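Local coordinates for protein CTP:phosphocholine Cytidylyltransferase (Streptococcus pneumoniae, PDB 1JYK) that probably transfers the cytidylyl group of CTP to phosphocholine, making CDP-choline and pyrophosphate, at residues Ala28-Ala33 against Glu60-Phe65; Pro47-Gln52 against Ile124-Tyr129; Gln84-Lys89 against Val94-Asn99. All blocks are in the same frame, centred on the assembly; numbering follows the deposited sequence.

Interaction 1: residues Ala28-Ala33 against Glu60-Phe65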
loop_
_atom_site.group_PDB
_atom_site.type_symbol
_atom_site.label_atom_id
_atom_site.label_comp_id
_atom_site.label_asym_id
_atom_site.label_seq_id
_atom_site.Cartn_x
_atom_site.Cartn_y
_atom_site.Cartn_z
ATOM N N ALA A 28 -9.238 5.850 -1.105
ATOM C CA ALA A 28 -7.929 5.232 -1.230
ATOM C C ALA A 28 -6.862 6.024 -0.490
ATOM O O ALA A 28 -6.867 7.256 -0.494
ATOM C CB ALA A 28 -7.550 5.098 -2.699
ATOM N N ILE A 29 -5.955 5.298 0.148
ATOM C CA ILE A 29 -4.844 5.882 0.882
ATOM C C ILE A 29 -3.588 5.368 0.185
ATOM O O ILE A 29 -3.414 4.159 0.029
ATOM C CB ILE A 29 -4.832 5.410 2.364
ATOM C CG1 ILE A 29 -6.030 5.994 3.110
ATOM C CG2 ILE A 29 -3.529 5.814 3.031
ATOM C CD1 ILE A 29 -6.467 5.160 4.311
ATOM N N ILE A 30 -2.730 6.279 -0.255
ATOM C CA ILE A 30 -1.497 5.895 -0.926
ATOM C C ILE A 30 -0.316 6.247 -0.027
ATOM O O ILE A 30 -0.150 7.402 0.388
ATOM C CB ILE A 30 -1.347 6.608 -2.300
ATOM C CG1 ILE A 30 -2.586 6.336 -3.159
ATOM C CG2 ILE A 30 -0.085 6.123 -3.013
ATOM C CD1 ILE A 30 -2.542 6.974 -4.542
ATOM N N LEU A 31 0.493 5.241 0.288
ATOM C CA LEU A 31 1.650 5.431 1.152
ATOM C C LEU A 31 2.858 5.854 0.323
ATOM O O LEU A 31 3.470 5.034 -0.362
ATOM C CB LEU A 31 1.947 4.132 1.911
ATOM C CG LEU A 31 0.771 3.528 2.687
ATOM C CD1 LEU A 31 1.188 2.191 3.295
ATOM C CD2 LEU A 31 0.314 4.487 3.769
ATOM N N ALA A 32 3.199 7.140 0.393
ATOM C CA ALA A 32 4.314 7.676 -0.377
ATOM C C ALA A 32 5.247 8.597 0.430
ATOM O O ALA A 32 5.861 9.500 -0.138
ATOM C CB ALA A 32 3.761 8.436 -1.594
ATOM N N ALA A 33 5.379 8.361 1.734
ATOM C CA ALA A 33 6.225 9.216 2.567
ATOM C C ALA A 33 7.678 8.775 2.764
ATOM O O ALA A 33 8.547 9.607 3.032
ATOM C CB ALA A 33 5.564 9.408 3.928
ATOM N N GLU A 60 0.926 8.500 -10.587
ATOM C CA GLU A 60 -0.102 8.959 -11.519
ATOM C C GLU A 60 -0.847 7.781 -12.154
ATOM O O GLU A 60 -2.053 7.851 -12.379
ATOM C CB GLU A 60 0.517 9.851 -12.601
ATOM C CG GLU A 60 0.877 11.234 -12.076
ATOM C CD GLU A 60 1.302 12.210 -13.163
ATOM O OE1 GLU A 60 1.249 11.857 -14.362
ATOM O OE2 GLU A 60 1.692 13.339 -12.808
ATOM N N TYR A 61 -0.137 6.696 -12.441
ATOM C CA TYR A 61 -0.786 5.524 -13.016
ATOM C C TYR A 61 -1.832 5.004 -12.033
ATOM O O TYR A 61 -2.928 4.619 -12.426
ATOM C CB TYR A 61 0.233 4.414 -13.282
ATOM C CG TYR A 61 1.177 4.688 -14.429
ATOM C CD1 TYR A 61 2.472 5.149 -14.193
ATOM C CD2 TYR A 61 0.795 4.438 -15.751
ATOM C CE1 TYR A 61 3.367 5.350 -15.239
ATOM C CE2 TYR A 61 1.685 4.638 -16.810
ATOM C CZ TYR A 61 2.968 5.092 -16.546
ATOM O OH TYR A 61 3.857 5.282 -17.575
ATOM N N GLN A 62 -1.478 4.994 -10.751
ATOM C CA GLN A 62 -2.376 4.512 -9.707
ATOM C C GLN A 62 -3.580 5.429 -9.526
ATOM O O GLN A 62 -4.718 4.963 -9.491
ATOM C CB GLN A 62 -1.624 4.377 -8.379
ATOM C CG GLN A 62 -0.383 3.483 -8.454
ATOM C CD GLN A 62 0.391 3.442 -7.140
ATOM O OE1 GLN A 62 0.343 4.382 -6.341
ATOM N NE2 GLN A 62 1.106 2.347 -6.911
ATOM N N ILE A 63 -3.326 6.732 -9.401
ATOM C CA ILE A 63 -4.394 7.719 -9.230
ATOM C C ILE A 63 -5.407 7.655 -10.386
ATOM O O ILE A 63 -6.621 7.705 -10.167
ATOM C CB ILE A 63 -3.812 9.163 -9.139
ATOM C CG1 ILE A 63 -3.115 9.368 -7.788
ATOM C CG2 ILE A 63 -4.924 10.193 -9.272
ATOM C CD1 ILE A 63 -2.193 10.577 -7.752
ATOM N N GLU A 64 -4.908 7.527 -11.613
ATOM C CA GLU A 64 -5.788 7.468 -12.779
ATOM C C GLU A 64 -6.634 6.192 -12.793
ATOM O O GLU A 64 -7.806 6.231 -13.167
ATOM C CB GLU A 64 -4.964 7.617 -14.061
ATOM C CG GLU A 64 -4.597 9.072 -14.308
ATOM C CD GLU A 64 -3.596 9.276 -15.425
ATOM O OE1 GLU A 64 -2.824 10.255 -15.345
ATOM O OE2 GLU A 64 -3.579 8.479 -16.382
ATOM N N PHE A 65 -6.047 5.071 -12.374
ATOM C CA PHE A 65 -6.778 3.805 -12.311
ATOM C C PHE A 65 -7.932 3.972 -11.336
ATOM O O PHE A 65 -9.057 3.554 -11.600
ATOM C CB PHE A 65 -5.868 2.681 -11.806
ATOM C CG PHE A 65 -5.220 1.874 -12.899
ATOM C CD1 PHE A 65 -4.245 0.930 -12.590
ATOM C CD2 PHE A 65 -5.582 2.047 -14.233
ATOM C CE1 PHE A 65 -3.641 0.173 -13.589
ATOM C CE2 PHE A 65 -4.983 1.294 -15.236
ATOM C CZ PHE A 65 -4.011 0.357 -14.912
#

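Interaction 2: residues Pro47-Gln52 against Ile124-Tyr129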
loop_
_atom_site.group_PDB
_atom_site.type_symbol
_atom_site.label_atom_id
_atom_site.label_comp_id
_atom_site.label_asym_id
_atom_site.label_seq_id
_atom_site.Cartn_x
_atom_site.Cartn_y
_atom_site.Cartn_z
ATOM N N PRO A 47 11.180 11.538 -4.860
ATOM C CA PRO A 47 10.518 10.586 -3.961
ATOM C C PRO A 47 10.141 9.369 -4.818
ATOM O O PRO A 47 9.822 9.515 -6.002
ATOM C CB PRO A 47 9.304 11.360 -3.446
ATOM C CG PRO A 47 9.077 12.442 -4.458
ATOM C CD PRO A 47 10.408 12.780 -5.037
ATOM N N LYS A 48 10.179 8.174 -4.242
ATOM C CA LYS A 48 9.882 6.993 -5.037
ATOM C C LYS A 48 8.518 6.989 -5.725
ATOM O O LYS A 48 8.382 6.423 -6.810
ATOM C CB LYS A 48 10.077 5.720 -4.204
ATOM C CG LYS A 48 9.068 5.494 -3.124
ATOM C CD LYS A 48 9.531 4.375 -2.211
ATOM C CE LYS A 48 8.512 4.117 -1.117
ATOM N NZ LYS A 48 8.690 2.770 -0.521
ATOM N N ALA A 49 7.516 7.627 -5.122
ATOM C CA ALA A 49 6.182 7.668 -5.728
ATOM C C ALA A 49 6.184 8.495 -7.010
ATOM O O ALA A 49 5.294 8.352 -7.856
ATOM C CB ALA A 49 5.162 8.249 -4.743
ATOM N N LEU A 50 7.187 9.354 -7.154
ATOM C CA LEU A 50 7.274 10.216 -8.328
ATOM C C LEU A 50 8.349 9.804 -9.343
ATOM O O LEU A 50 8.620 10.529 -10.305
ATOM C CB LEU A 50 7.467 11.672 -7.886
ATOM C CG LEU A 50 6.307 12.237 -7.047
ATOM C CD1 LEU A 50 6.587 13.699 -6.737
ATOM C CD2 LEU A 50 4.976 12.101 -7.785
ATOM N N VAL A 51 8.963 8.644 -9.128
ATOM C CA VAL A 51 9.956 8.142 -10.067
ATOM C C VAL A 51 9.147 7.874 -11.343
ATOM O O VAL A 51 8.038 7.336 -11.285
ATOM C CB VAL A 51 10.610 6.834 -9.539
ATOM C CG1 VAL A 51 11.234 6.048 -10.683
ATOM C CG2 VAL A 51 11.676 7.176 -8.513
ATOM N N GLN A 52 9.684 8.261 -12.492
ATOM C CA GLN A 52 8.954 8.076 -13.740
ATOM C C GLN A 52 9.262 6.801 -14.518
ATOM O O GLN A 52 10.421 6.447 -14.728
ATOM C CB GLN A 52 9.181 9.285 -14.649
ATOM C CG GLN A 52 8.998 10.611 -13.940
ATOM C CD GLN A 52 9.074 11.794 -14.876
ATOM O OE1 GLN A 52 8.962 11.652 -16.093
ATOM N NE2 GLN A 52 9.261 12.977 -14.310
ATOM N N ILE A 124 -2.629 1.580 -0.609
ATOM C CA ILE A 124 -1.757 1.274 -1.730
ATOM C C ILE A 124 -0.317 1.721 -1.544
ATOM O O ILE A 124 -0.063 2.847 -1.121
ATOM C CB ILE A 124 -2.316 1.947 -3.000
ATOM C CG1 ILE A 124 -3.739 1.447 -3.245
ATOM C CG2 ILE A 124 -1.406 1.688 -4.197
ATOM C CD1 ILE A 124 -4.675 2.510 -3.772
ATOM N N ASP A 125 0.622 0.835 -1.862
ATOM C CA ASP A 125 2.039 1.169 -1.771
ATOM C C ASP A 125 2.336 1.934 -3.055
ATOM O O ASP A 125 1.915 1.520 -4.133
ATOM C CB ASP A 125 2.902 -0.092 -1.727
ATOM C CG ASP A 125 2.854 -0.799 -0.378
ATOM O OD1 ASP A 125 2.313 -0.237 0.601
ATOM O OD2 ASP A 125 3.372 -1.935 -0.307
ATOM N N ALA A 126 3.069 3.038 -2.940
ATOM C CA ALA A 126 3.378 3.864 -4.100
ATOM C C ALA A 126 4.527 3.393 -4.986
ATOM O O ALA A 126 4.742 3.962 -6.057
ATOM C CB ALA A 126 3.633 5.304 -3.650
ATOM N N ASP A 127 5.266 2.369 -4.566
ATOM C CA ASP A 127 6.388 1.891 -5.373
ATOM C C ASP A 127 6.105 0.646 -6.214
ATOM O O ASP A 127 6.994 -0.179 -6.445
ATOM C CB ASP A 127 7.608 1.636 -4.490
ATOM C CG ASP A 127 7.269 0.850 -3.247
ATOM O OD1 ASP A 127 6.207 0.193 -3.216
ATOM O OD2 ASP A 127 8.077 0.894 -2.297
ATOM N N ASN A 128 4.868 0.513 -6.670
ATOM C CA ASN A 128 4.478 -0.610 -7.504
ATOM C C ASN A 128 3.880 -0.078 -8.792
ATOM O O ASN A 128 3.235 0.972 -8.799
ATOM C CB ASN A 128 3.420 -1.462 -6.804
ATOM C CG ASN A 128 3.997 -2.315 -5.696
ATOM O OD1 ASN A 128 5.167 -2.694 -5.735
ATOM N ND2 ASN A 128 3.180 -2.617 -4.693
ATOM N N TYR A 129 4.103 -0.791 -9.883
ATOM C CA TYR A 129 3.516 -0.410 -11.153
ATOM C C TYR A 129 2.387 -1.415 -11.379
ATOM O O TYR A 129 2.615 -2.629 -11.368
ATOM C CB TYR A 129 4.536 -0.511 -12.285
ATOM C CG TYR A 129 3.941 -0.169 -13.632
ATOM C CD1 TYR A 129 3.469 -1.169 -14.485
ATOM C CD2 TYR A 129 3.827 1.159 -14.043
ATOM C CE1 TYR A 129 2.897 -0.855 -15.715
ATOM C CE2 TYR A 129 3.257 1.485 -15.268
ATOM C CZ TYR A 129 2.795 0.474 -16.098
ATOM O OH TYR A 129 2.248 0.798 -17.317
#

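Interaction 3: residues Gln84-Lys89 against Val94-Asn99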
loop_
_atom_site.group_PDB
_atom_site.type_symbol
_atom_site.label_atom_id
_atom_site.label_comp_id
_atom_site.label_asym_id
_atom_site.label_seq_id
_atom_site.Cartn_x
_atom_site.Cartn_y
_atom_site.Cartn_z
ATOM N N GLN A 84 7.310 18.005 -3.921
ATOM C CA GLN A 84 7.178 17.576 -5.306
ATOM C C GLN A 84 5.784 17.029 -5.595
ATOM O O GLN A 84 5.400 16.881 -6.754
ATOM C CB GLN A 84 8.249 16.532 -5.643
ATOM C CG GLN A 84 9.662 17.129 -5.669
ATOM C CD GLN A 84 10.718 16.178 -6.201
ATOM O OE1 GLN A 84 10.458 15.374 -7.101
ATOM N NE2 GLN A 84 11.924 16.271 -5.649
ATOM N N PHE A 85 5.021 16.750 -4.537
ATOM C CA PHE A 85 3.659 16.214 -4.670
ATOM C C PHE A 85 2.569 17.288 -4.795
ATOM O O PHE A 85 1.442 16.989 -5.183
ATOM C CB PHE A 85 3.305 15.349 -3.455
ATOM C CG PHE A 85 4.056 14.048 -3.382
ATOM C CD1 PHE A 85 3.479 12.866 -3.845
ATOM C CD2 PHE A 85 5.331 13.998 -2.830
ATOM C CE1 PHE A 85 4.167 11.651 -3.757
ATOM C CE2 PHE A 85 6.025 12.788 -2.737
ATOM C CZ PHE A 85 5.438 11.615 -3.203
ATOM N N ASP A 86 2.895 18.529 -4.457
ATOM C CA ASP A 86 1.911 19.606 -4.484
ATOM C C ASP A 86 1.046 19.723 -5.727
ATOM O O ASP A 86 -0.175 19.890 -5.622
ATOM C CB ASP A 86 2.602 20.938 -4.215
ATOM C CG ASP A 86 2.986 21.102 -2.756
ATOM O OD1 ASP A 86 2.282 20.554 -1.880
ATOM O OD2 ASP A 86 3.998 21.777 -2.483
ATOM N N TYR A 87 1.663 19.636 -6.900
ATOM C CA TYR A 87 0.924 19.750 -8.162
ATOM C C TYR A 87 -0.242 18.763 -8.316
ATOM O O TYR A 87 -1.163 19.006 -9.095
ATOM C CB TYR A 87 1.882 19.582 -9.351
ATOM C CG TYR A 87 2.205 18.135 -9.694
ATOM C CD1 TYR A 87 1.682 17.535 -10.842
ATOM C CD2 TYR A 87 3.038 17.370 -8.867
ATOM C CE1 TYR A 87 1.978 16.207 -11.163
ATOM C CE2 TYR A 87 3.340 16.046 -9.176
ATOM C CZ TYR A 87 2.810 15.469 -10.324
ATOM O OH TYR A 87 3.115 14.157 -10.630
ATOM N N LEU A 88 -0.195 17.649 -7.582
ATOM C CA LEU A 88 -1.238 16.634 -7.673
ATOM C C LEU A 88 -2.584 17.080 -7.118
ATOM O O LEU A 88 -3.619 16.539 -7.489
ATOM C CB LEU A 88 -0.789 15.346 -6.964
ATOM C CG LEU A 88 0.423 14.610 -7.556
ATOM C CD1 LEU A 88 0.910 13.564 -6.558
ATOM C CD2 LEU A 88 0.052 13.950 -8.889
ATOM N N LYS A 89 -2.583 18.068 -6.234
ATOM C CA LYS A 89 -3.836 18.537 -5.670
ATOM C C LYS A 89 -4.744 19.142 -6.742
ATOM O O LYS A 89 -5.933 18.812 -6.822
ATOM C CB LYS A 89 -3.561 19.550 -4.566
ATOM C CG LYS A 89 -2.806 18.960 -3.395
ATOM C CD LYS A 89 -2.699 19.957 -2.257
ATOM C CE LYS A 89 -1.780 21.100 -2.627
ATOM N NZ LYS A 89 -1.484 21.968 -1.457
ATOM N N VAL A 94 -6.502 15.292 -5.201
ATOM C CA VAL A 94 -6.095 14.462 -4.067
ATOM C C VAL A 94 -5.799 15.308 -2.835
ATOM O O VAL A 94 -5.600 16.523 -2.929
ATOM C CB VAL A 94 -4.832 13.632 -4.393
ATOM C CG1 VAL A 94 -5.075 12.781 -5.628
ATOM C CG2 VAL A 94 -3.634 14.556 -4.586
ATOM N N ARG A 95 -5.784 14.660 -1.677
ATOM C CA ARG A 95 -5.470 15.346 -0.432
ATOM C C ARG A 95 -4.096 14.848 -0.005
ATOM O O ARG A 95 -3.808 13.657 -0.115
ATOM C CB ARG A 95 -6.497 15.007 0.649
ATOM C CG ARG A 95 -7.787 15.818 0.581
ATOM C CD ARG A 95 -8.603 15.629 1.854
ATOM N NE ARG A 95 -9.185 14.289 1.943
ATOM C CZ ARG A 95 -9.836 13.822 3.006
ATOM N NH1 ARG A 95 -9.990 14.589 4.076
ATOM N NH2 ARG A 95 -10.336 12.591 2.995
ATOM N N LEU A 96 -3.242 15.749 0.463
ATOM C CA LEU A 96 -1.910 15.355 0.903
ATOM C C LEU A 96 -1.830 15.456 2.419
ATOM O O LEU A 96 -2.293 16.437 2.998
ATOM C CB LEU A 96 -0.840 16.251 0.264
ATOM C CG LEU A 96 -0.842 16.367 -1.270
ATOM C CD1 LEU A 96 0.290 17.279 -1.726
ATOM C CD2 LEU A 96 -0.687 14.985 -1.896
ATOM N N VAL A 97 -1.267 14.431 3.056
ATOM C CA VAL A 97 -1.106 14.419 4.508
ATOM C C VAL A 97 0.376 14.231 4.831
ATOM O O VAL A 97 0.983 13.210 4.483
ATOM C CB VAL A 97 -1.932 13.293 5.157
ATOM C CG1 VAL A 97 -1.720 13.285 6.664
ATOM C CG2 VAL A 97 -3.396 13.489 4.837
ATOM N N PHE A 98 0.954 15.227 5.494
ATOM C CA PHE A 98 2.369 15.209 5.842
ATOM C C PHE A 98 2.711 14.358 7.056
ATOM O O PHE A 98 2.141 14.525 8.126
ATOM C CB PHE A 98 2.852 16.648 6.073
ATOM C CG PHE A 98 4.308 16.758 6.436
ATOM C CD1 PHE A 98 4.738 17.736 7.325
ATOM C CD2 PHE A 98 5.249 15.894 5.887
ATOM C CE1 PHE A 98 6.084 17.850 7.661
ATOM C CE2 PHE A 98 6.601 16.000 6.217
ATOM C CZ PHE A 98 7.018 16.980 7.105
ATOM N N ASN A 99 3.651 13.439 6.870
ATOM C CA ASN A 99 4.120 12.576 7.943
ATOM C C ASN A 99 5.554 13.007 8.243
ATOM O O ASN A 99 6.490 12.618 7.540
ATOM C CB ASN A 99 4.102 11.111 7.507
ATOM C CG ASN A 99 4.774 10.198 8.518
ATOM O OD1 ASN A 99 5.214 10.650 9.574
ATOM N ND2 ASN A 99 4.855 8.907 8.201
#

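Interaction 1: residues Ala28-Ala33 against Glu60-Phe65
Helix-on-sheet packing in the buried core joins Ile30, on strand 27-32, to Gln62 and Ile63, on helix 58-68. The area involved is small, 107 Å² summed over both sides, and the backbones stand well apart: the nearest pair of CA atoms, those of Ile30 and Gln62, is separated by 8.9 Å. Ile30 bridges that gap with its two branches. CG1 lies opposite the carbonyl carbon (chi1 -55°) and the chain continues extended, which carries CD1 out to the helix, where it meets Ile63 CG1 at 4.1 Å; the two isoleucines run at about a right angle to each other. The other branch, CG2, comes to 3.8 Å from Gln62 OE1, a methyl group against an amide oxygen. The three elements strand 27-32, helix 58-68 and strand 74-78 follow in chain order, the two strands being parallel neighbours: a beta-alpha-beta crossover of the Rossmann-like core expected of nucleotidyltransferases, with the helix packed over one face of the sheet. Ile74, on strand 74-78, also touches Ile30, while Tyr92 of helix 87-92 lies against Ile63. The extended chain of Gln62 brings its amide to the end of strand 121-125, the other parallel neighbour of strand 27-32, where NE2 donates a hydrogen bond to the backbone oxygen of Asp125 and a weak one to Asn128 O. The other half of the amide is less well served, because OE1 is buried here without any polar partner in the model and faces the Ile30 methyl instead.

Interaction 2: residues Pro47-Gln52 against Ile124-Tyr129
The carboxylate of Asp127 is the flat group of this contact, and Lys48 NZ approaches one of its faces obliquely, meeting OD2 from 44° out of the carboxylate plane. This is a salt bridge with a hydrogen bond of 2.7 Å between Lys48 NZ and Asp127 OD2, made to that oxygen alone: from NZ to Asp127 OD1 is 4.5 Å. Arg38 forms a second salt bridge to OD2, so two cationic side chains gather on one oxygen. The lysine reaches it with CG set between its backbone N and carbonyl carbon (chi1 70°) and the rest of the chain extended, and its methylenes run obliquely past the acid, Lys48 CD lying 4.0 Å from Asp127 CB. Beside the salt bridge the backbones come close. Ala49 and Ala126 have their CA atoms 5.0 Å apart and their CB atoms only 3.5 Å apart, tighter than usual methyl contact. Such an approach is possible because both side chains end at CB; Ala32, on strand 27-32, touches both methyls. Residues 48-50 form a 3-10 turn, with Leu50 N bonded to Pro47 O at 2.9 Å, while Ala126 and Asp127 form the short link between strands 121-125 and 128-130. Pro47-Lys48 closes the signature sequence that starts in the glycine-rich loop after the first strand of this family, and the aspartate sits just beyond the carboxyl end of strand 121-125, which runs parallel to strand 27-32, a position consistent with the rim of the nucleotide-binding site in Rossmann-like nucleotidyltransferases.

Interaction 3: residues Gln84-Lys89 against Val94-Asn99
Leu96 reaches from its strand with CD1 against the backbone turn at Phe85 and Asp86, ahead of Leu88 and Lys89. CD1 lies 3.7 Å from Phe85 O and 4.0 Å from Phe85 CB, and Asp86 OD1 comes to 3.8 Å of the same methyl, the aspartate turning back although its CB points off the strand. The leucine CG sits opposite the carbonyl carbon (chi1 -54°) and the chain is extended beyond it, the shape that brings one methyl so far forward. Lys89 lies across Leu96 at about a right angle, its CG 3.9 Å from Leu96 CG. Its chain is extended at chi2, which brings CD to 4.0 Å from Leu96 CD1, and the bend at chi3 (-69°) then redirects only CE and NZ, so that the aliphatic part of this exposed lysine covers the leucine. Val94 makes the second half of the contact: CG2 packs 3.5 Å from Leu88 O and 3.8 Å from Leu88 CB. All of this is van der Waals contact, without a hydrogen bond across, and it buries 269 Å² in total. The Phe85 ring takes another course, its CB facing the strand but its far end leading away to Pro47 and Val78. Only four residues separate the segments, so the chain leaves the helix and turns almost at once into the strand. The arrangement closes the beta-alpha-beta unit of strand 74-78, helix 87-92 and strand 95-98, the two strands being parallel partners with Arg95 and Val97 bonded to the backbone of strand 74-78.

Overall arrangement
The three contacts share one mixed sheet. Interactions 1 and 2 have centres about 8 Å apart and lie on neighbouring parallel strands, where Ile29 O and Ile124 N are 2.8 Å apart, probably hydrogen-bonded. Interaction 3 is centred about 11 Å from interaction 1; the helices of the two join through Glu60 OE2 and Tyr87 OH, 2.7 Å apart and hydrogen-bonded. Its sequence is nested inside the loop closed by interaction 2, about 14 Å away between centres, and the Phe85 ring bridges them, its CE1 lying 3.7 Å from Ala49 CB. The ends of 28-33 and 124-129 probably border the nucleotide site, whereas interaction 3 packs a helix on the sheet further out.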